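Local coordinates for protein putative modification methylase (Thermus thermophilus, PDB 2ZIF) that probably methylates DNA, transferring a methyl group from S-adenosylmethionine to the N4 atom of cytosine within a restriction-modification system, at residues B[236-241]-B[259-264]; B[98-103]-B[113-118]; B[206-211]-B[219-224]. All blocks are in the same frame, centred on the assembly; numbering follows the deposited sequence.

Contact 1. Residues B[236-241]-B[259-264]. With SAM (S-adenosylmethionine), chain D.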
loop_
_atom_site.group_PDB
_atom_site.type_symbol
_atom_site.label_atom_id
_atom_site.label_comp_id
_atom_site.label_asym_id
_atom_site.label_seq_id
_atom_site.Cartn_x
_atom_site.Cartn_y
_atom_site.Cartn_z
ATOM N N GLY B 236 26.629 1.976 15.425
ATOM C CA GLY B 236 27.809 1.424 14.788
ATOM C C GLY B 236 27.579 0.873 13.387
ATOM O O GLY B 236 28.527 0.730 12.610
ATOM N N ASP B 237 26.329 0.564 13.050
ATOM C CA ASP B 237 26.020 0.034 11.730
ATOM C C ASP B 237 26.165 1.054 10.628
ATOM O O ASP B 237 26.367 2.245 10.875
ATOM C CB ASP B 237 24.597 -0.512 11.678
ATOM C CG ASP B 237 24.432 -1.771 12.483
ATOM O OD1 ASP B 237 25.327 -2.643 12.417
ATOM O OD2 ASP B 237 23.401 -1.894 13.170
ATOM N N VAL B 238 26.043 0.572 9.399
ATOM C CA VAL B 238 26.136 1.416 8.220
ATOM C C VAL B 238 24.733 1.650 7.669
ATOM O O VAL B 238 24.011 0.702 7.365
ATOM C CB VAL B 238 27.016 0.750 7.135
ATOM C CG1 VAL B 238 26.968 1.562 5.843
ATOM C CG2 VAL B 238 28.447 0.647 7.640
ATOM N N VAL B 239 24.344 2.915 7.571
ATOM C CA VAL B 239 23.031 3.261 7.046
ATOM C C VAL B 239 23.215 3.853 5.651
ATOM O O VAL B 239 24.027 4.754 5.450
ATOM C CB VAL B 239 22.309 4.256 7.982
ATOM C CG1 VAL B 239 20.961 4.676 7.382
ATOM C CG2 VAL B 239 22.086 3.594 9.343
ATOM N N LEU B 240 22.466 3.332 4.686
ATOM C CA LEU B 240 22.596 3.797 3.312
ATOM C C LEU B 240 21.370 4.500 2.743
ATOM O O LEU B 240 20.239 4.103 2.997
ATOM C CB LEU B 240 22.918 2.611 2.399
ATOM C CG LEU B 240 23.704 2.779 1.092
ATOM C CD1 LEU B 240 23.619 1.466 0.325
ATOM C CD2 LEU B 240 23.171 3.892 0.238
ATOM N N ASP B 241 21.621 5.548 1.964
ATOM C CA ASP B 241 20.579 6.278 1.260
ATOM C C ASP B 241 21.200 6.571 -0.100
ATOM O O ASP B 241 22.045 7.461 -0.221
ATOM C CB ASP B 241 20.225 7.601 1.946
ATOM C CG ASP B 241 19.032 8.285 1.292
ATOM O OD1 ASP B 241 18.798 8.026 0.093
ATOM O OD2 ASP B 241 18.333 9.080 1.963
ATOM N N ARG B 259 26.998 4.800 11.262
ATOM C CA ARG B 259 27.871 5.291 10.203
ATOM C C ARG B 259 27.019 5.673 8.984
ATOM O O ARG B 259 26.217 4.868 8.505
ATOM C CB ARG B 259 28.885 4.217 9.811
ATOM C CG ARG B 259 29.712 3.689 10.970
ATOM C CD ARG B 259 30.789 2.729 10.484
ATOM N NE ARG B 259 31.791 3.416 9.673
ATOM C CZ ARG B 259 32.561 2.820 8.768
ATOM N NH1 ARG B 259 32.441 1.511 8.554
ATOM N NH2 ARG B 259 33.446 3.530 8.072
ATOM N N ALA B 260 27.196 6.896 8.487
ATOM C CA ALA B 260 26.434 7.368 7.335
ATOM C C ALA B 260 27.099 7.098 5.996
ATOM O O ALA B 260 28.311 7.234 5.840
ATOM C CB ALA B 260 26.148 8.861 7.465
ATOM N N LEU B 261 26.284 6.719 5.023
ATOM C CA LEU B 261 26.764 6.447 3.686
ATOM C C LEU B 261 25.686 6.883 2.688
ATOM O O LEU B 261 24.496 6.630 2.900
ATOM C CB LEU B 261 27.061 4.954 3.536
ATOM C CG LEU B 261 27.625 4.523 2.179
ATOM C CD1 LEU B 261 28.965 5.216 1.939
ATOM C CD2 LEU B 261 27.782 3.017 2.141
ATOM N N GLY B 262 26.092 7.546 1.607
ATOM C CA GLY B 262 25.106 7.988 0.637
ATOM C C GLY B 262 25.579 8.369 -0.754
ATOM O O GLY B 262 26.753 8.666 -0.980
ATOM N N VAL B 263 24.636 8.356 -1.692
ATOM C CA VAL B 263 24.899 8.721 -3.079
ATOM C C VAL B 263 23.948 9.860 -3.441
ATOM O O VAL B 263 22.816 9.898 -2.971
ATOM C CB VAL B 263 24.626 7.542 -4.035
ATOM C CG1 VAL B 263 25.365 7.759 -5.350
ATOM C CG2 VAL B 263 25.030 6.237 -3.384
ATOM N N GLU B 264 24.410 10.792 -4.267
ATOM C CA GLU B 264 23.587 11.928 -4.684
ATOM C C GLU B 264 24.107 12.432 -6.021
ATOM O O GLU B 264 25.257 12.862 -6.133
ATOM C CB GLU B 264 23.636 13.032 -3.619
ATOM C CG GLU B 264 23.001 14.372 -4.006
ATOM C CD GLU B 264 21.696 14.235 -4.771
ATOM O OE1 GLU B 264 20.875 13.352 -4.435
ATOM O OE2 GLU B 264 21.481 15.031 -5.706
HETATM N N SAM D . 15.065 12.611 1.636
HETATM C CA SAM D . 16.133 13.251 0.860
HETATM C C SAM D . 16.756 14.540 1.422
HETATM O O SAM D . 17.263 15.344 0.632
HETATM O OXT SAM D . 16.725 14.700 2.648
HETATM C CB SAM D . 15.681 13.580 -0.587
HETATM C CG SAM D . 15.951 12.210 -1.697
HETATM S SD SAM D . 15.130 12.646 -3.283
HETATM C CE SAM D . 13.421 12.047 -3.082
HETATM C "C5'" SAM D . 15.917 11.608 -4.531
HETATM C "C4'" SAM D . 17.358 12.010 -4.885
HETATM O "O4'" SAM D . 17.917 11.121 -5.831
HETATM C "C3'" SAM D . 17.534 13.430 -5.461
HETATM O "O3'" SAM D . 18.258 14.287 -4.589
HETATM C "C2'" SAM D . 18.093 13.184 -6.861
HETATM O "O2'" SAM D . 19.135 14.104 -7.196
HETATM C "C1'" SAM D . 18.770 11.821 -6.702
HETATM N N9 SAM D . 18.866 10.986 -7.912
HETATM C C8 SAM D . 18.056 10.823 -8.985
HETATM N N7 SAM D . 18.519 9.935 -9.874
HETATM C C5 SAM D . 19.730 9.470 -9.353
HETATM C C6 SAM D . 20.727 8.567 -9.704
HETATM N N6 SAM D . 20.665 7.843 -10.854
HETATM N N1 SAM D . 21.824 8.368 -8.893
HETATM C C2 SAM D . 21.934 9.063 -7.739
HETATM N N3 SAM D . 21.012 9.955 -7.326
HETATM C C4 SAM D . 19.934 10.138 -8.132
#
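Val239 is gripped from both of its backbone ends by strand 259-264, its parallel neighbour in the mixed sheet of a Rossmann-like methyltransferase. The two strands belong to a beta-alpha-beta unit whose crossover helix is 248-255. Val239 N reaches Arg259 O at 2.9 Å and almost straight (174°), whereas the bond from Leu261 N to Val239 O is weak. Val239 and Ala260 face helix 248-255 and are buried there. Packing is also close where Asp241 O lies 3.2 Å from Gly262 CA; a beta-carbon on that glycine would come equally near the oxygen. On the other face Leu240 is buried against strand 41-46, but Val238 and Leu261 are more open: with CG1 anti to the backbone N (chi1 173°), Val238 sends that methyl to within 4.1 Å of Leu261 CD2. Toward solvent lies Arg259, whose CG rests 3.6 Å from Gly236 O and whose NH1 merely approaches Val238 CG2 obliquely at 4.2 Å. At the opposite end Asp241 OD1 is held by Thr46 and Phe243, and strand 259-264 runs on to the cofactor. There the Glu264 carboxylate receives both ribose hydroxyls, OE1 from SAM O3' at 2.8 Å and OE2 from SAM O2' at 2.9 Å.

Contact 2. Residues B[98-103]-B[113-118]; sequences GDVAVA and FPLHAD
Asp99 and His116 meet edge on, carboxylate and imidazole nearly coplanar with 21° between their planes. ND1 of His116 donates to the syn lone pair of Asp99 OD2 at 2.8 Å, and only weakly to OD1. That second oxygen chiefly takes the backbone N of His116, 2.9 Å away and 170° at the hydrogen, so one carboxylate holds both the backbone N-H and the ring of His116. The ring can reach because CG of His116 stands between its backbone N and carbonyl carbon (chi1 90°), folding ND1 back toward Asp99. With an alanine here instead of Asp99, His116 ND1 and N would probably lose this acceptor and the imidazole would be freer to turn. Alongside, Phe113 N bonds Val100 O at 2.9 Å, and the same oxygen lies at the edge of the Phe113 ring, in its plane. Val100 CG2 touches Leu115 CD1 at 4.0 Å, while Pro114, the N-cap, turns the chain into helix 115-124. Beyond, the His116 ring stacks on Tyr169, and its NE2 is hydrogen-bonded to NE2 of His116 of the second subunit. This is a His-carboxylate pair whose aspartate, near the end of the broken strand 91-101, orients a histidine at a dimer interface.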
loop_
_atom_site.group_PDB
_atom_site.type_symbol
_atom_site.label_atom_id
_atom_site.label_comp_id
_atom_site.label_asym_id
_atom_site.label_seq_id
_atom_site.Cartn_x
_atom_site.Cartn_y
_atom_site.Cartn_z
ATOM N N GLY B 98 5.164 8.193 -1.927
ATOM C CA GLY B 98 3.775 8.584 -1.960
ATOM C C GLY B 98 3.336 8.276 -3.371
ATOM O O GLY B 98 4.116 8.468 -4.304
ATOM N N ASP B 99 2.116 7.794 -3.552
ATOM C CA ASP B 99 1.673 7.486 -4.899
ATOM C C ASP B 99 1.468 8.777 -5.709
ATOM O O ASP B 99 0.906 9.763 -5.224
ATOM C CB ASP B 99 0.418 6.605 -4.849
ATOM C CG ASP B 99 0.732 5.173 -4.379
ATOM O OD1 ASP B 99 1.929 4.862 -4.194
ATOM O OD2 ASP B 99 -0.200 4.359 -4.194
ATOM N N VAL B 100 1.960 8.761 -6.944
ATOM C CA VAL B 100 1.897 9.919 -7.823
ATOM C C VAL B 100 0.558 10.132 -8.500
ATOM O O VAL B 100 0.243 9.466 -9.485
ATOM C CB VAL B 100 2.966 9.823 -8.916
ATOM C CG1 VAL B 100 3.036 11.130 -9.695
ATOM C CG2 VAL B 100 4.313 9.487 -8.286
ATOM N N ALA B 101 -0.222 11.072 -7.969
ATOM C CA ALA B 101 -1.524 11.398 -8.531
ATOM C C ALA B 101 -1.338 12.532 -9.535
ATOM O O ALA B 101 -0.851 13.604 -9.188
ATOM C CB ALA B 101 -2.479 11.823 -7.424
ATOM N N VAL B 102 -1.715 12.283 -10.784
ATOM C CA VAL B 102 -1.591 13.275 -11.851
ATOM C C VAL B 102 -2.955 13.425 -12.534
ATOM O O VAL B 102 -3.083 13.303 -13.754
ATOM C CB VAL B 102 -0.512 12.839 -12.882
ATOM C CG1 VAL B 102 -0.941 11.551 -13.583
ATOM C CG2 VAL B 102 -0.256 13.957 -13.883
ATOM N N ALA B 103 -3.963 13.707 -11.713
ATOM C CA ALA B 103 -5.348 13.853 -12.142
ATOM C C ALA B 103 -5.676 15.013 -13.079
ATOM O O ALA B 103 -5.065 16.080 -13.015
ATOM C CB ALA B 103 -6.227 13.941 -10.925
ATOM N N PHE B 113 -0.899 6.787 -9.910
ATOM C CA PHE B 113 0.067 5.739 -10.213
ATOM C C PHE B 113 0.424 5.128 -8.860
ATOM O O PHE B 113 0.951 5.813 -7.987
ATOM C CB PHE B 113 1.315 6.336 -10.879
ATOM C CG PHE B 113 1.211 6.449 -12.381
ATOM C CD1 PHE B 113 1.427 5.335 -13.195
ATOM C CD2 PHE B 113 0.855 7.657 -12.984
ATOM C CE1 PHE B 113 1.287 5.420 -14.587
ATOM C CE2 PHE B 113 0.711 7.756 -14.379
ATOM C CZ PHE B 113 0.928 6.634 -15.180
ATOM N N PRO B 114 0.124 3.833 -8.664
ATOM C CA PRO B 114 0.423 3.158 -7.392
ATOM C C PRO B 114 1.903 2.856 -7.190
ATOM O O PRO B 114 2.281 1.708 -6.964
ATOM C CB PRO B 114 -0.422 1.891 -7.472
ATOM C CG PRO B 114 -0.354 1.546 -8.926
ATOM C CD PRO B 114 -0.511 2.905 -9.621
ATOM N N LEU B 115 2.733 3.891 -7.258
ATOM C CA LEU B 115 4.166 3.732 -7.106
ATOM C C LEU B 115 4.574 2.768 -5.988
ATOM O O LEU B 115 5.435 1.903 -6.187
ATOM C CB LEU B 115 4.825 5.088 -6.852
ATOM C CG LEU B 115 6.099 5.439 -7.638
ATOM C CD1 LEU B 115 6.800 6.615 -6.969
ATOM C CD2 LEU B 115 7.032 4.236 -7.721
ATOM N N HIS B 116 3.967 2.915 -4.813
ATOM C CA HIS B 116 4.313 2.064 -3.682
ATOM C C HIS B 116 4.021 0.601 -3.955
ATOM O O HIS B 116 4.781 -0.272 -3.536
ATOM C CB HIS B 116 3.574 2.499 -2.404
ATOM C CG HIS B 116 2.246 1.836 -2.220
ATOM N ND1 HIS B 116 1.107 2.245 -2.882
ATOM C CD2 HIS B 116 1.896 0.732 -1.519
ATOM C CE1 HIS B 116 0.114 1.418 -2.602
ATOM N NE2 HIS B 116 0.567 0.490 -1.778
ATOM N N ALA B 117 2.921 0.333 -4.649
ATOM C CA ALA B 117 2.526 -1.039 -4.945
ATOM C C ALA B 117 3.472 -1.675 -5.965
ATOM O O ALA B 117 3.892 -2.819 -5.806
ATOM C CB ALA B 117 1.071 -1.077 -5.450
ATOM N N ASP B 118 3.808 -0.923 -7.004
ATOM C CA ASP B 118 4.719 -1.411 -8.025
ATOM C C ASP B 118 6.090 -1.695 -7.459
ATOM O O ASP B 118 6.732 -2.670 -7.863
ATOM C CB ASP B 118 4.832 -0.404 -9.164
ATOM C CG ASP B 118 3.657 -0.488 -10.115
ATOM O OD1 ASP B 118 3.435 -1.587 -10.665
ATOM O OD2 ASP B 118 2.958 0.529 -10.300
#

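Contact 3. Residues B[206-211]-B[219-224]; sequences DDIPGE and PFPLEL. With SAM (S-adenosylmethionine), chain D.
Ile208 inserts its side chain between Pro221 and the first turn of helix 222-232, with each branch meeting a different neighbour. CG2 crosses the pyrrolidine ring of Pro221 obliquely, 3.9 Å from its CG. The other branch, with CG1 anti to the carbonyl carbon (chi1 -56°), runs extended to CD1, which comes to rest 3.9 Å from Leu224 CA. On the way CG1 passes Glu223 OE2 at 3.9 Å. Pro209 O adds a further touch, 3.7 Å from Pro221 CG. No direct hydrogen bond joins the two segments. A water molecule donates to Asp207 OD2 at 3.0 Å; its link on to Glu223 OE2 is modelled unusually short and is doubtful.

In the next shell, Arg227, one turn further along helix 222-232, forms salt bridges with both acids. Trp136 of strand 129-137 packs on Pro221 and Leu224 and gives its NE1 to Ile208 O, fixing the loop against the sheet. Pro221 is also the N-cap of the helix, so the loop packs where the helix begins. Just ahead of it, Phe220 turns away from loop 206-211, and its ring reaches the cofactor, presenting a face to the amino nitrogen of SAM, which lies 3.5 Å above the plane, offset toward the rim. Thr248 and Thr249 of helix 248-255 touch this ring and probably help to place it.

Asp207 OD2 and Glu223 OE2 lie 4.5 Å apart; two like charges this close would probably repel, which the shared Arg227 is likely to offset. The contact is thus mainly apolar, with charged groups at its exposed edge, next to a methionine-end pocket where an aromatic face would probably favour a positively charged amino group.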
loop_
_atom_site.group_PDB
_atom_site.type_symbol
_atom_site.label_atom_id
_atom_site.label_comp_id
_atom_site.label_asym_id
_atom_site.label_seq_id
_atom_site.Cartn_x
_atom_site.Cartn_y
_atom_site.Cartn_z
ATOM N N ASP B 206 1.176 9.301 12.792
ATOM C CA ASP B 206 0.383 10.502 12.529
ATOM C C ASP B 206 0.882 11.690 13.327
ATOM O O ASP B 206 0.268 12.757 13.316
ATOM C CB ASP B 206 -1.094 10.247 12.866
ATOM C CG ASP B 206 -1.321 10.000 14.348
ATOM O OD1 ASP B 206 -0.332 9.858 15.088
ATOM O OD2 ASP B 206 -2.487 9.939 14.780
ATOM N N ASP B 207 2.008 11.506 14.002
ATOM C CA ASP B 207 2.589 12.557 14.831
ATOM C C ASP B 207 3.742 13.299 14.167
ATOM O O ASP B 207 4.410 14.097 14.811
ATOM C CB ASP B 207 3.060 11.954 16.158
ATOM C CG ASP B 207 4.040 10.804 15.965
ATOM O OD1 ASP B 207 3.873 10.026 15.001
ATOM O OD2 ASP B 207 4.970 10.660 16.784
ATOM N N ILE B 208 3.987 13.036 12.889
ATOM C CA ILE B 208 5.073 13.704 12.176
ATOM C C ILE B 208 4.516 14.408 10.947
ATOM O O ILE B 208 4.325 13.797 9.893
ATOM C CB ILE B 208 6.162 12.701 11.731
ATOM C CG1 ILE B 208 6.687 11.929 12.947
ATOM C CG2 ILE B 208 7.296 13.448 11.027
ATOM C CD1 ILE B 208 7.755 10.915 12.629
ATOM N N PRO B 209 4.255 15.715 11.067
ATOM C CA PRO B 209 3.710 16.540 9.987
ATOM C C PRO B 209 4.568 16.607 8.732
ATOM O O PRO B 209 5.790 16.668 8.806
ATOM C CB PRO B 209 3.543 17.900 10.654
ATOM C CG PRO B 209 4.691 17.924 11.619
ATOM C CD PRO B 209 4.604 16.548 12.229
ATOM N N GLY B 210 3.906 16.602 7.580
ATOM C CA GLY B 210 4.599 16.662 6.306
ATOM C C GLY B 210 5.423 17.921 6.111
ATOM O O GLY B 210 5.148 18.955 6.719
ATOM N N GLU B 211 6.430 17.822 5.244
ATOM C CA GLU B 211 7.346 18.920 4.925
ATOM C C GLU B 211 8.327 19.207 6.059
ATOM O O GLU B 211 7.958 19.774 7.091
ATOM C CB GLU B 211 6.570 20.198 4.569
ATOM C CG GLU B 211 5.986 20.225 3.153
ATOM C CD GLU B 211 4.822 19.259 2.951
ATOM O OE1 GLU B 211 5.039 18.027 2.977
ATOM O OE2 GLU B 211 3.682 19.736 2.762
ATOM N N PRO B 219 11.677 14.911 0.712
ATOM C CA PRO B 219 10.474 14.083 0.864
ATOM C C PRO B 219 10.131 13.708 2.300
ATOM O O PRO B 219 9.017 13.243 2.561
ATOM C CB PRO B 219 10.791 12.852 0.012
ATOM C CG PRO B 219 12.292 12.793 0.048
ATOM C CD PRO B 219 12.628 14.244 -0.187
ATOM N N PHE B 220 11.069 13.895 3.231
ATOM C CA PHE B 220 10.766 13.551 4.610
ATOM C C PHE B 220 11.574 14.239 5.710
ATOM O O PHE B 220 12.745 14.558 5.534
ATOM C CB PHE B 220 10.809 12.018 4.789
ATOM C CG PHE B 220 12.158 11.390 4.528
ATOM C CD1 PHE B 220 13.269 11.719 5.298
ATOM C CD2 PHE B 220 12.301 10.414 3.554
ATOM C CE1 PHE B 220 14.501 11.075 5.097
ATOM C CE2 PHE B 220 13.522 9.772 3.352
ATOM C CZ PHE B 220 14.619 10.104 4.125
ATOM N N PRO B 221 10.931 14.475 6.869
ATOM C CA PRO B 221 11.488 15.114 8.066
ATOM C C PRO B 221 12.621 14.305 8.709
ATOM O O PRO B 221 12.719 13.089 8.528
ATOM C CB PRO B 221 10.285 15.204 9.006
ATOM C CG PRO B 221 9.129 15.228 8.093
ATOM C CD PRO B 221 9.497 14.212 7.058
ATOM N N LEU B 222 13.452 14.997 9.478
ATOM C CA LEU B 222 14.568 14.387 10.172
ATOM C C LEU B 222 14.025 13.403 11.200
ATOM O O LEU B 222 14.599 12.341 11.421
ATOM C CB LEU B 222 15.389 15.460 10.892
ATOM C CG LEU B 222 16.924 15.437 10.839
ATOM C CD1 LEU B 222 17.459 16.234 12.043
ATOM C CD2 LEU B 222 17.457 14.004 10.868
ATOM N N GLU B 223 12.914 13.768 11.826
ATOM C CA GLU B 223 12.308 12.932 12.846
ATOM C C GLU B 223 11.894 11.554 12.323
ATOM O O GLU B 223 12.028 10.558 13.033
ATOM C CB GLU B 223 11.096 13.640 13.454
ATOM C CG GLU B 223 10.750 13.171 14.862
ATOM C CD GLU B 223 9.470 13.813 15.394
ATOM O OE1 GLU B 223 9.232 15.015 15.114
ATOM O OE2 GLU B 223 8.707 13.117 16.103
ATOM N N LEU B 224 11.389 11.504 11.091
ATOM C CA LEU B 224 10.967 10.235 10.487
ATOM C C LEU B 224 12.185 9.387 10.136
ATOM O O LEU B 224 12.149 8.162 10.207
ATOM C CB LEU B 224 10.117 10.488 9.231
ATOM C CG LEU B 224 9.672 9.297 8.363
ATOM C CD1 LEU B 224 8.425 9.654 7.572
ATOM C CD2 LEU B 224 10.783 8.905 7.402
HETATM N N SAM D . 15.065 12.611 1.636
HETATM C CA SAM D . 16.133 13.251 0.860
HETATM C C SAM D . 16.756 14.540 1.422
HETATM O O SAM D . 17.263 15.344 0.632
HETATM O OXT SAM D . 16.725 14.700 2.648
HETATM C CB SAM D . 15.681 13.580 -0.587
HETATM C CG SAM D . 15.951 12.210 -1.697
HETATM S SD SAM D . 15.130 12.646 -3.283
HETATM C CE SAM D . 13.421 12.047 -3.082
HETATM C "C5'" SAM D . 15.917 11.608 -4.531
HETATM C "C4'" SAM D . 17.358 12.010 -4.885
HETATM O "O4'" SAM D . 17.917 11.121 -5.831
HETATM C "C3'" SAM D . 17.534 13.430 -5.461
HETATM O "O3'" SAM D . 18.258 14.287 -4.589
HETATM C "C2'" SAM D . 18.093 13.184 -6.861
HETATM O "O2'" SAM D . 19.135 14.104 -7.196
HETATM C "C1'" SAM D . 18.770 11.821 -6.702
HETATM N N9 SAM D . 18.866 10.986 -7.912
HETATM C C8 SAM D . 18.056 10.823 -8.985
HETATM N N7 SAM D . 18.519 9.935 -9.874
HETATM C C5 SAM D . 19.730 9.470 -9.353
HETATM C C6 SAM D . 20.727 8.567 -9.704
HETATM N N6 SAM D . 20.665 7.843 -10.854
HETATM N N1 SAM D . 21.824 8.368 -8.893
HETATM C C2 SAM D . 21.934 9.063 -7.739
HETATM N N3 SAM D . 21.012 9.955 -7.326
HETATM C C4 SAM D . 19.934 10.138 -8.132
HETATM O O HOH W 1 6.665 13.053 17.551
#

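Along the chain the order is contact 2, contact 3, contact 1, with no overlap. Contacts 1 and 2 both reach the mixed central sheet but lie on opposite sides of the chain's centre, their own centres about 27 Å apart. Contact 3 sits about 20 Å from contact 1 and about 19 Å from contact 2, centre to centre. Helix 222-232, which starts in contact 3, is followed, after a short loop, by strand 238-241 of contact 1; the nearest atoms of these two contacts are about 4 Å apart and both touch SAM, one near its amino nitrogen and the other at its ribose. Among these contacts, only contact 2 meets the second subunit, while contacts 1 and 3 meet the cofactor.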